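Local coordinates for hypothetical protein APC35681 (Geobacillus stearothermophilus, PDB 1RFZ), which is of unknown function but may be a phosphatidylglycerophosphatase of the PgpA type, at residues A[31-36]-A[125-130]. Residues are numbered along the deposited sequence; the frame is centred on the assembly and turned at random.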
loop_
_atom_site.group_PDB
_atom_site.type_symbol
_atom_site.label_atom_id
_atom_site.label_comp_id
_atom_site.label_asym_id
_atom_site.label_seq_id
_atom_site.Cartn_x
_atom_site.Cartn_y
_atom_site.Cartn_z
ATOM N N ALA A 31 6.947 22.835 -5.751
ATOM C CA ALA A 31 7.407 23.361 -4.475
ATOM C C ALA A 31 6.387 24.400 -4.028
ATOM O O ALA A 31 6.240 24.678 -2.834
ATOM C CB ALA A 31 8.794 24.003 -4.624
ATOM N N GLU A 32 5.677 24.979 -4.989
ATOM C CA GLU A 32 4.669 25.967 -4.646
ATOM C C GLU A 32 3.569 25.239 -3.881
ATOM O O GLU A 32 2.977 25.785 -2.953
ATOM C CB GLU A 32 4.131 26.647 -5.911
ATOM C CG GLU A 32 5.152 27.587 -6.551
ATOM C CD GLU A 32 4.601 28.372 -7.729
ATOM O OE1 GLU A 32 3.624 29.129 -7.541
ATOM O OE2 GLU A 32 5.150 28.239 -8.845
ATOM N N LEU A 33 3.329 23.988 -4.261
ATOM C CA LEU A 33 2.329 23.154 -3.611
ATOM C C LEU A 33 2.803 22.768 -2.216
ATOM O O LEU A 33 1.994 22.606 -1.304
ATOM C CB LEU A 33 2.099 21.890 -4.427
ATOM C CG LEU A 33 1.491 22.075 -5.815
ATOM C CD1 LEU A 33 1.408 20.733 -6.533
ATOM C CD2 LEU A 33 0.113 22.696 -5.672
ATOM N N VAL A 34 4.116 22.615 -2.056
ATOM C CA VAL A 34 4.690 22.257 -0.769
ATOM C C VAL A 34 4.543 23.390 0.247
ATOM O O VAL A 34 4.301 23.137 1.432
ATOM C CB VAL A 34 6.184 21.878 -0.889
ATOM C CG1 VAL A 34 6.692 21.331 0.442
ATOM C CG2 VAL A 34 6.375 20.839 -1.960
ATOM N N TYR A 35 4.693 24.634 -0.199
ATOM C CA TYR A 35 4.532 25.770 0.714
ATOM C C TYR A 35 3.055 25.801 1.165
ATOM O O TYR A 35 2.752 26.067 2.324
ATOM C CB TYR A 35 4.894 27.084 0.008
ATOM C CG TYR A 35 5.261 28.230 0.942
ATOM C CD1 TYR A 35 6.534 28.300 1.523
ATOM C CD2 TYR A 35 4.342 29.248 1.241
ATOM C CE1 TYR A 35 6.885 29.356 2.379
ATOM C CE2 TYR A 35 4.683 30.311 2.098
ATOM C CZ TYR A 35 5.954 30.358 2.662
ATOM O OH TYR A 35 6.307 31.389 3.514
ATOM N N TYR A 36 2.146 25.508 0.237
ATOM C CA TYR A 36 0.713 25.482 0.515
ATOM C C TYR A 36 0.372 24.493 1.628
ATOM O O TYR A 36 -0.505 24.758 2.450
ATOM C CB TYR A 36 -0.042 25.127 -0.773
ATOM C CG TYR A 36 -1.520 24.796 -0.636
ATOM C CD1 TYR A 36 -1.944 23.599 -0.056
ATOM C CD2 TYR A 36 -2.492 25.656 -1.144
ATOM C CE1 TYR A 36 -3.310 23.260 0.009
ATOM C CE2 TYR A 36 -3.865 25.336 -1.084
ATOM C CZ TYR A 36 -4.274 24.138 -0.507
ATOM O OH TYR A 36 -5.630 23.821 -0.439
ATOM N N GLN A 125 -8.562 19.655 -3.531
ATOM C CA GLN A 125 -8.495 21.115 -3.589
ATOM C C GLN A 125 -7.740 21.628 -4.815
ATOM O O GLN A 125 -7.703 22.826 -5.066
ATOM C CB GLN A 125 -7.809 21.677 -2.326
ATOM C CG GLN A 125 -8.439 21.316 -0.975
ATOM C CD GLN A 125 -9.719 22.077 -0.691
ATOM O OE1 GLN A 125 -9.930 22.571 0.421
ATOM N NE2 GLN A 125 -10.594 22.153 -1.687
ATOM N N LYS A 126 -7.112 20.724 -5.552
ATOM C CA LYS A 126 -6.329 21.069 -6.744
ATOM C C LYS A 126 -5.723 22.486 -6.870
ATOM O O LYS A 126 -5.898 23.153 -7.893
ATOM C CB LYS A 126 -7.149 20.764 -7.988
ATOM C CG LYS A 126 -7.386 19.295 -8.163
ATOM C CD LYS A 126 -8.352 19.030 -9.280
ATOM C CE LYS A 126 -8.882 17.612 -9.170
ATOM N NZ LYS A 126 -10.203 17.462 -9.857
ATOM N N PRO A 127 -4.977 22.949 -5.847
ATOM C CA PRO A 127 -4.380 24.286 -5.927
ATOM C C PRO A 127 -3.185 24.346 -6.900
ATOM O O PRO A 127 -2.636 23.303 -7.279
ATOM C CB PRO A 127 -3.983 24.558 -4.485
ATOM C CG PRO A 127 -3.593 23.211 -3.998
ATOM C CD PRO A 127 -4.675 22.323 -4.545
ATOM N N GLY A 128 -2.818 25.564 -7.319
ATOM C CA GLY A 128 -1.698 25.774 -8.231
ATOM C C GLY A 128 -1.779 25.076 -9.578
ATOM O O GLY A 128 -2.860 24.980 -10.177
ATOM N N ILE A 129 -0.637 24.590 -10.063
ATOM C CA ILE A 129 -0.591 23.906 -11.353
ATOM C C ILE A 129 -1.707 22.891 -11.515
ATOM O O ILE A 129 -2.313 22.791 -12.580
ATOM C CB ILE A 129 0.726 23.155 -11.565
ATOM C CG1 ILE A 129 1.538 23.165 -10.274
ATOM C CG2 ILE A 129 1.472 23.750 -12.736
ATOM C CD1 ILE A 129 2.759 22.263 -10.320
ATOM N N LEU A 130 -1.963 22.131 -10.456
ATOM C CA LEU A 130 -3.000 21.108 -10.482
ATOM C C LEU A 130 -4.220 21.659 -11.200
ATOM O O LEU A 130 -4.879 20.958 -11.982
ATOM C CB LEU A 130 -3.334 20.675 -9.050
ATOM C CG LEU A 130 -2.147 19.963 -8.364
ATOM C CD1 LEU A 130 -2.432 19.701 -6.883
ATOM C CD2 LEU A 130 -1.845 18.653 -9.114
#
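Pro127 O accepts a weak hydrogen bond from Leu130 N, 3.5 Å long, while the CD2 methyl of Leu33 lies against the same carbonyl. That bond bridges the turn leading into helix 129-134. Across to helix 27-38 the contact is one of packing, mostly of carbon on carbon. Leu33 spreads its two methyls over the turn: CD2 also touches Pro127 CG at 4.1 Å, whereas CD1 meets Leu130 CD1 at 4.0 Å and Ile129 CD1 at 4.3 Å. A branched leucine suits this place because its two methyls reach both the proline and the two residues that begin helix 129-134, with Leu130 CD1 near both. Tyr36 has CG anti to the backbone N (chi1 169°), which starts its ring toward the turn. There Pro127 CG sits over one face of the Tyr36 ring, 3.7 Å from the centroid and 16° off the normal, a CH-pi contact; Pro127 CB is 3.5 Å from Tyr36 CE2. Proline offers a rigid ring whose polarised CH groups suit an aromatic face. Beyond it, the aliphatic root of Gln125 lies 3.6 Å from Tyr36 OH, measured to CB. An alanine in place of Tyr36 would probably leave Pro127 CG without its aromatic cover and open a gap beside Gln125. Gly128 fits the turn because its positive phi (58°) favours glycine. The contact thus packs helix 27-38 against the link from helix 115-125 to helix 129-134; Leu33 and Ile129 both reach Val149 of helix 145-163, and Tyr36 and Pro127 share Ile122 of helix 115-125.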